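Local coordinates for protein muconate cycloisomerase (Azorhizobium caulinodans, PDB 3MY9) that belongs to the enolase superfamily, pairing an enolase-type N-terminal domain with a barrel domain that binds magnesium, at residues Leu202-Ala207 / Arg228-Ala233; Lys209-Val214 / Ala235-Ala240. All coordinates share one frame; numbering follows the deposited sequence.

In the fold
Both contacts tie the region of helix 207-215 to helix 231-240: interaction 1 through the loop before the first helix, interaction 2 between the helices themselves. From strand 193-197 the chain runs through the loop 202-207 into helix 207-215, passes strand 222-223, which ends on the metal ligand Glu223, and then enters the loop leading to helix 231-240. Interaction 1 closes this path where Pro204 meets the start of helix 231-240; interaction 2 closes it again farther along the chain. Their segments alternate in sequence, so the two closures cross rather than nest. They also touch directly, Ala207 CB lying 3.7 Å from Phe237 CZ, and both lie against a second subunit.

Interaction 1. Residues Leu202-Ala207 / Arg228-Ala233; sequences LTPFGA and RRHLDA
Pro204 lays the edge of its pyrrolidine ring across one face of the His230 imidazole. CG makes the closest approach, 3.5 Å from His230 CG. It stands 3.7 Å from the ring centroid and 19° off the normal, a CH-pi contact displaced toward the rim. The two side chains cross at about a right angle. One atom along the proline ring, CB packs on the methyl CB of Ala233 at 3.7 Å, so the ring bridges the histidine and the first turn of helix 231-240. His230 is the N-cap of that helix and the centre of an inverse gamma turn; with CG anti to the carbonyl carbon (chi1 -56°), its ring turns a face to Pro204. Arg229 CB lies over the opposite imidazole face, and the arginine curls round to present a guanidinium face to His230 NE2. Pro204 opens a type II turn that ends at Ala207. Farther out, Val226 also touches Pro204, and Gly293 of a second subunit packs on His230. The two segments therefore meet through apolar packing and a CH-pi contact, while the bonds Thr203 OG1 to Phe205 O (2.8 Å, on a lone pair) and Leu231 N to Arg229 O each shape their own side.

Interaction 2. Residues Lys209-Val214 / Ala235-Ala240; sequences KILRDV and AGFAAA. With MG (magnesium ion), chain B.
Helices 207-215 and 231-240 come nearest between these segments at Leu211 and Phe237, whose CA atoms are 8.1 Å apart, a spacing that leaves room for side chains between the backbones. Leu211 reaches over one face of the Phe237 ring with a single methyl: CD1 lies 3.7 Å from the ring centroid and 15° off its normal, a CH-pi contact offset toward the CG-CD2 side. Phe198 and Ile222 also pack on Leu211, and Val226 on Phe237, so this pair belongs to the buried layer beneath the helices. At the next residue, Arg212, and about a turn on from Phe237 at Ala240, the contact moves to the rim. The extended start of Arg212 (chi1 -171°) and a bend at CD bring NH2 to 4.3 Å from Ala240 CB. NH2 also donates to water 1 at 3.1 Å, in the guanidinium plane, and that water donates to Ala240 O at 2.9 Å, while NE forms a salt bridge with Asp242 of a second subunit. Beyond the pair, Ala238 O binds a magnesium ion at 2.0 Å, alongside four waters and Leu241 O; this ion is separate from the one bound by Glu223 and Asp248. Such packing of adjacent helices, each following a parallel strand, is the outer layer of a TIM-type beta/alpha barrel.

Interaction 1. Residues Leu202-Ala207 / Arg228-Ala233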
ATOM      1  N   LEU A 202       4.511  27.414  10.025  1.00 37.89           N
ATOM      2  CA  LEU A 202       4.073  26.394  10.999  1.00 37.46           C
ATOM      3  C   LEU A 202       5.020  25.202  10.927  1.00 38.65           C
ATOM      4  O   LEU A 202       5.684  24.993   9.911  1.00 38.44           O
ATOM      5  CB  LEU A 202       2.654  25.933  10.710  1.00 34.95           C
ATOM      6  CG  LEU A 202       1.590  27.028  10.851  1.00 35.66           C
ATOM      7  CD1 LEU A 202       0.191  26.410  10.813  1.00 32.39           C
ATOM      8  CD2 LEU A 202       1.800  27.858  12.183  1.00 35.26           C
ATOM      9  N   THR A 203       5.131  24.466  12.024  1.00 39.69           N
ATOM     10  CA  THR A 203       5.788  23.162  12.006  1.00 40.62           C
ATOM     11  C   THR A 203       4.730  22.072  11.953  1.00 38.56           C
ATOM     12  O   THR A 203       3.635  22.272  12.435  1.00 38.41           O
ATOM     13  CB  THR A 203       6.648  22.965  13.236  1.00 41.89           C
ATOM     14  OG1 THR A 203       5.828  23.161  14.382  1.00 43.59           O
ATOM     15  CG2 THR A 203       7.817  23.980  13.258  1.00 45.93           C
ATOM     16  N   PRO A 204       5.047  20.917  11.359  1.00 38.06           N
ATOM     17  CA  PRO A 204       4.105  19.802  11.431  1.00 37.68           C
ATOM     18  C   PRO A 204       3.647  19.471  12.886  1.00 38.01           C
ATOM     19  O   PRO A 204       2.472  19.179  13.090  1.00 37.14           O
ATOM     20  CB  PRO A 204       4.884  18.626  10.812  1.00 38.48           C
ATOM     21  CG  PRO A 204       5.844  19.290   9.833  1.00 38.02           C
ATOM     22  CD  PRO A 204       6.219  20.606  10.521  1.00 39.53           C
ATOM     23  N   PHE A 205       4.545  19.517  13.859  1.00 38.57           N
ATOM     24  CA  PHE A 205       4.153  19.426  15.279  1.00 39.11           C
ATOM     25  C   PHE A 205       3.268  20.626  15.645  1.00 39.91           C
ATOM     26  O   PHE A 205       3.678  21.812  15.521  1.00 41.74           O
ATOM     27  CB  PHE A 205       5.421  19.451  16.137  1.00 40.00           C
ATOM     28  CG  PHE A 205       5.211  19.250  17.618  1.00 36.84           C
ATOM     29  CD1 PHE A 205       4.971  20.346  18.461  1.00 36.24           C
ATOM     30  CD2 PHE A 205       5.354  17.994  18.183  1.00 33.62           C
ATOM     31  CE1 PHE A 205       4.832  20.177  19.815  1.00 36.11           C
ATOM     32  CE2 PHE A 205       5.233  17.803  19.549  1.00 34.69           C
ATOM     33  CZ  PHE A 205       4.967  18.884  20.383  1.00 34.83           C
ATOM     34  N   GLY A 206       2.063  20.368  16.102  1.00 39.27           N
ATOM     35  CA  GLY A 206       1.224  21.512  16.544  1.00 39.43           C
ATOM     36  C   GLY A 206       0.557  22.351  15.462  1.00 38.33           C
ATOM     37  O   GLY A 206      -0.196  23.263  15.788  1.00 39.14           O
ATOM     38  N   ALA A 207       0.750  22.057  14.176  1.00 36.99           N
ATOM     39  CA  ALA A 207       0.030  22.819  13.165  1.00 36.06           C
ATOM     40  C   ALA A 207      -1.473  22.514  13.170  1.00 35.43           C
ATOM     41  O   ALA A 207      -2.274  23.417  12.911  1.00 33.32           O
ATOM     42  CB  ALA A 207       0.605  22.625  11.767  1.00 35.97           C
ATOM     43  N   ARG A 228       8.631  22.989   2.411  1.00 42.99           N
ATOM     44  CA  ARG A 228       8.609  22.111   1.249  1.00 44.72           C
ATOM     45  C   ARG A 228       8.754  20.603   1.574  1.00 46.50           C
ATOM     46  O   ARG A 228       8.023  19.791   1.038  1.00 46.59           O
ATOM     47  CB  ARG A 228       9.712  22.554   0.263  1.00 46.08           C
ATOM     48  CG  ARG A 228      10.027  21.554  -0.868  1.00 47.54           C
ATOM     49  CD  ARG A 228      11.032  22.121  -1.851  1.00 49.15           C
ATOM     50  NE  ARG A 228      11.414  21.132  -2.857  1.00 50.92           N
ATOM     51  CZ  ARG A 228      10.734  20.852  -3.972  1.00 50.84           C
ATOM     52  NH1 ARG A 228      11.201  19.927  -4.809  1.00 51.55           N
ATOM     53  NH2 ARG A 228       9.599  21.476  -4.274  1.00 50.14           N
ATOM     54  N   ARG A 229       9.657  20.253   2.469  1.00 49.67           N
ATOM     55  CA  ARG A 229       9.923  18.818   2.778  1.00 52.47           C
ATOM     56  C   ARG A 229       8.696  17.975   3.195  1.00 51.16           C
ATOM     57  O   ARG A 229       8.570  16.799   2.781  1.00 51.58           O
ATOM     58  CB  ARG A 229      10.949  18.681   3.878  1.00 53.90           C
ATOM     59  CG  ARG A 229      12.125  19.677   3.743  1.00 59.70           C
ATOM     60  CD  ARG A 229      12.115  20.743   4.845  1.00 63.20           C
ATOM     61  NE  ARG A 229      12.311  20.101   6.150  1.00 65.58           N
ATOM     62  CZ  ARG A 229      12.683  20.729   7.258  1.00 68.44           C
ATOM     63  NH1 ARG A 229      12.920  22.048   7.256  1.00 70.84           N
ATOM     64  NH2 ARG A 229      12.823  20.026   8.381  1.00 68.38           N
ATOM     65  N   HIS A 230       7.810  18.587   3.982  1.00 48.30           N
ATOM     66  CA  HIS A 230       6.878  17.846   4.797  1.00 46.36           C
ATOM     67  C   HIS A 230       5.615  17.444   4.057  1.00 45.59           C
ATOM     68  O   HIS A 230       4.505  17.831   4.421  1.00 43.97           O
ATOM     69  CB  HIS A 230       6.547  18.644   6.060  1.00 45.75           C
ATOM     70  CG  HIS A 230       7.744  19.014   6.852  1.00 42.73           C
ATOM     71  ND1 HIS A 230       8.616  18.076   7.360  1.00 42.99           N
ATOM     72  CD2 HIS A 230       8.217  20.219   7.242  1.00 42.91           C
ATOM     73  CE1 HIS A 230       9.600  18.691   7.998  1.00 43.07           C
ATOM     74  NE2 HIS A 230       9.372  19.991   7.951  1.00 42.24           N
ATOM     75  N   LEU A 231       5.793  16.610   3.038  1.00 46.34           N
ATOM     76  CA  LEU A 231       4.714  16.262   2.140  1.00 45.28           C
ATOM     77  C   LEU A 231       3.720  15.385   2.850  1.00 44.27           C
ATOM     78  O   LEU A 231       2.520  15.549   2.675  1.00 43.73           O
ATOM     79  CB  LEU A 231       5.242  15.550   0.869  1.00 46.47           C
ATOM     80  CG  LEU A 231       5.662  16.351  -0.368  1.00 47.34           C
ATOM     81  CD1 LEU A 231       6.008  15.388  -1.498  1.00 50.98           C
ATOM     82  CD2 LEU A 231       4.594  17.331  -0.831  1.00 46.25           C
ATOM     83  N   ASP A 232       4.198  14.448   3.664  1.00 45.01           N
ATOM     84  CA  ASP A 232       3.288  13.652   4.479  1.00 44.18           C
ATOM     85  C   ASP A 232       2.503  14.581   5.416  1.00 41.75           C
ATOM     86  O   ASP A 232       1.302  14.404   5.610  1.00 40.78           O
ATOM     87  CB  ASP A 232       4.028  12.591   5.314  1.00 46.61           C
ATOM     88  CG  ASP A 232       4.492  11.378   4.494  1.00 50.40           C
ATOM     89  OD1 ASP A 232       3.952  11.091   3.407  1.00 51.58           O
ATOM     90  OD2 ASP A 232       5.413  10.680   4.984  1.00 58.93           O
ATOM     91  N   ALA A 233       3.164  15.568   6.010  1.00 39.81           N
ATOM     92  CA  ALA A 233       2.426  16.475   6.886  1.00 38.71           C
ATOM     93  C   ALA A 233       1.340  17.228   6.064  1.00 36.93           C
ATOM     94  O   ALA A 233       0.203  17.342   6.485  1.00 35.96           O
ATOM     95  CB  ALA A 233       3.367  17.455   7.589  1.00 38.33           C
TER

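Interaction 2. Residues Lys209-Val214 / Ala235-Ala240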
ATOM      1  N   LYS A 209      -4.066  21.948  15.254  1.00 37.47           N
ATOM      2  CA  LYS A 209      -4.994  22.759  16.051  1.00 38.66           C
ATOM      3  C   LYS A 209      -5.108  24.179  15.466  1.00 38.14           C
ATOM      4  O   LYS A 209      -6.181  24.750  15.467  1.00 37.83           O
ATOM      5  CB  LYS A 209      -4.588  22.860  17.524  1.00 40.12           C
ATOM      6  CG  LYS A 209      -4.775  21.570  18.419  1.00 43.15           C
ATOM      7  CD  LYS A 209      -6.267  21.222  18.727  1.00 47.06           C
ATOM      8  CE  LYS A 209      -6.384  20.124  19.821  1.00 49.07           C
ATOM      9  NZ  LYS A 209      -7.826  19.767  20.150  1.00 52.12           N
ATOM     10  N   ILE A 210      -3.994  24.742  15.000  1.00 37.56           N
ATOM     11  CA  ILE A 210      -3.999  26.071  14.381  1.00 36.85           C
ATOM     12  C   ILE A 210      -4.857  26.044  13.126  1.00 34.52           C
ATOM     13  O   ILE A 210      -5.753  26.866  12.954  1.00 34.22           O
ATOM     14  CB  ILE A 210      -2.562  26.547  14.004  1.00 38.26           C
ATOM     15  CG1 ILE A 210      -1.650  26.625  15.245  1.00 39.58           C
ATOM     16  CG2 ILE A 210      -2.592  27.858  13.256  1.00 35.96           C
ATOM     17  CD1 ILE A 210      -2.051  27.621  16.234  1.00 42.59           C
ATOM     18  N   LEU A 211      -4.548  25.115  12.238  1.00 33.79           N
ATOM     19  CA  LEU A 211      -5.240  24.983  10.954  1.00 33.39           C
ATOM     20  C   LEU A 211      -6.730  24.655  11.101  1.00 33.85           C
ATOM     21  O   LEU A 211      -7.551  25.169  10.331  1.00 32.86           O
ATOM     22  CB  LEU A 211      -4.561  23.938  10.067  1.00 32.90           C
ATOM     23  CG  LEU A 211      -3.112  24.277   9.645  1.00 33.84           C
ATOM     24  CD1 LEU A 211      -2.483  23.089   8.911  1.00 30.92           C
ATOM     25  CD2 LEU A 211      -3.136  25.566   8.755  1.00 32.40           C
ATOM     26  N   ARG A 212      -7.069  23.816  12.083  1.00 33.69           N
ATOM     27  CA  ARG A 212      -8.456  23.489  12.333  1.00 34.24           C
ATOM     28  C   ARG A 212      -9.234  24.702  12.786  1.00 34.51           C
ATOM     29  O   ARG A 212     -10.408  24.880  12.348  1.00 34.57           O
ATOM     30  CB  ARG A 212      -8.637  22.321  13.317  1.00 34.60           C
ATOM     31  CG  ARG A 212     -10.114  21.830  13.414  1.00 35.67           C
ATOM     32  CD  ARG A 212     -10.237  20.659  14.428  1.00 35.95           C
ATOM     33  NE  ARG A 212      -9.396  19.535  14.016  1.00 34.29           N
ATOM     34  CZ  ARG A 212      -9.709  18.653  13.081  1.00 34.03           C
ATOM     35  NH1 ARG A 212     -10.877  18.716  12.454  1.00 34.99           N
ATOM     36  NH2 ARG A 212      -8.870  17.652  12.813  1.00 34.85           N
ATOM     37  N   ASP A 213      -8.606  25.565  13.591  1.00 33.64           N
ATOM     38  CA  ASP A 213      -9.269  26.785  14.024  1.00 34.67           C
ATOM     39  C   ASP A 213      -9.606  27.710  12.820  1.00 34.25           C
ATOM     40  O   ASP A 213     -10.706  28.285  12.741  1.00 34.88           O
ATOM     41  CB  ASP A 213      -8.403  27.558  15.019  1.00 36.25           C
ATOM     42  CG  ASP A 213      -8.304  26.883  16.409  1.00 36.89           C
ATOM     43  OD1 ASP A 213      -9.070  25.942  16.703  1.00 35.58           O
ATOM     44  OD2 ASP A 213      -7.420  27.300  17.191  1.00 34.92           O
ATOM     45  N   VAL A 214      -8.670  27.870  11.884  1.00 32.65           N
ATOM     46  CA  VAL A 214      -8.897  28.826  10.797  1.00 32.32           C
ATOM     47  C   VAL A 214      -9.760  28.176   9.694  1.00 32.42           C
ATOM     48  O   VAL A 214     -10.479  28.860   8.978  1.00 32.57           O
ATOM     49  CB  VAL A 214      -7.606  29.423  10.242  1.00 31.69           C
ATOM     50  CG1 VAL A 214      -6.799  30.154  11.366  1.00 34.08           C
ATOM     51  CG2 VAL A 214      -6.814  28.402   9.536  1.00 29.10           C
ATOM     52  N   ALA A 235      -0.059  16.248   3.300  1.00 34.53           N
ATOM     53  CA  ALA A 235      -1.108  15.257   2.964  1.00 35.70           C
ATOM     54  C   ALA A 235      -2.016  15.009   4.172  1.00 35.92           C
ATOM     55  O   ALA A 235      -3.235  14.944   4.040  1.00 36.31           O
ATOM     56  CB  ALA A 235      -0.500  13.890   2.427  1.00 36.11           C
ATOM     57  N   GLY A 236      -1.411  14.901   5.350  1.00 37.54           N
ATOM     58  CA  GLY A 236      -2.141  14.832   6.632  1.00 37.12           C
ATOM     59  C   GLY A 236      -3.110  15.985   6.788  1.00 35.93           C
ATOM     60  O   GLY A 236      -4.298  15.782   7.067  1.00 36.52           O
ATOM     61  N   PHE A 237      -2.644  17.213   6.547  1.00 35.78           N
ATOM     62  CA  PHE A 237      -3.549  18.375   6.656  1.00 33.49           C
ATOM     63  C   PHE A 237      -4.695  18.276   5.666  1.00 32.49           C
ATOM     64  O   PHE A 237      -5.854  18.510   6.004  1.00 31.66           O
ATOM     65  CB  PHE A 237      -2.813  19.721   6.498  1.00 33.83           C
ATOM     66  CG  PHE A 237      -1.580  19.893   7.386  1.00 35.00           C
ATOM     67  CD1 PHE A 237      -1.509  19.320   8.664  1.00 35.67           C
ATOM     68  CD2 PHE A 237      -0.510  20.657   6.941  1.00 34.58           C
ATOM     69  CE1 PHE A 237      -0.384  19.472   9.447  1.00 38.90           C
ATOM     70  CE2 PHE A 237       0.618  20.828   7.732  1.00 37.43           C
ATOM     71  CZ  PHE A 237       0.689  20.246   8.978  1.00 37.92           C
ATOM     72  N   ALA A 238      -4.372  17.995   4.406  1.00 32.71           N
ATOM     73  CA  ALA A 238      -5.385  17.909   3.375  1.00 32.51           C
ATOM     74  C   ALA A 238      -6.415  16.838   3.730  1.00 32.68           C
ATOM     75  O   ALA A 238      -7.610  17.046   3.544  1.00 31.53           O
ATOM     76  CB  ALA A 238      -4.757  17.621   1.979  1.00 32.18           C
ATOM     77  N   ALA A 239      -5.945  15.685   4.208  1.00 33.75           N
ATOM     78  CA  ALA A 239      -6.875  14.596   4.578  1.00 35.58           C
ATOM     79  C   ALA A 239      -7.793  14.974   5.717  1.00 34.96           C
ATOM     80  O   ALA A 239      -8.928  14.579   5.703  1.00 36.16           O
ATOM     81  CB  ALA A 239      -6.125  13.211   4.899  1.00 35.68           C
ATOM     82  N   ALA A 240      -7.313  15.719   6.708  1.00 35.39           N
ATOM     83  CA  ALA A 240      -8.159  16.056   7.891  1.00 35.22           C
ATOM     84  C   ALA A 240      -9.086  17.255   7.648  1.00 35.33           C
ATOM     85  O   ALA A 240     -10.125  17.402   8.331  1.00 35.83           O
ATOM     86  CB  ALA A 240      -7.285  16.333   9.094  1.00 34.54           C
TER
HETATM   87 MG    MG B 377      -8.972  18.159   2.544  1.00 40.42          MG
HETATM   88  O   HOH W   1     -10.345  15.846  10.712  1.00 31.62           O
HETATM   89  O   HOH W   2     -10.420  16.819   2.790  1.00 25.19           O
HETATM   90  O   HOH W   3      -8.298  17.412   0.655  1.00 22.35           O
HETATM   91  O   HOH W   4     -10.424  19.292   1.350  1.00 21.92           O
HETATM   92  O   HOH W   5      -7.731  19.856   2.250  1.00 21.50           O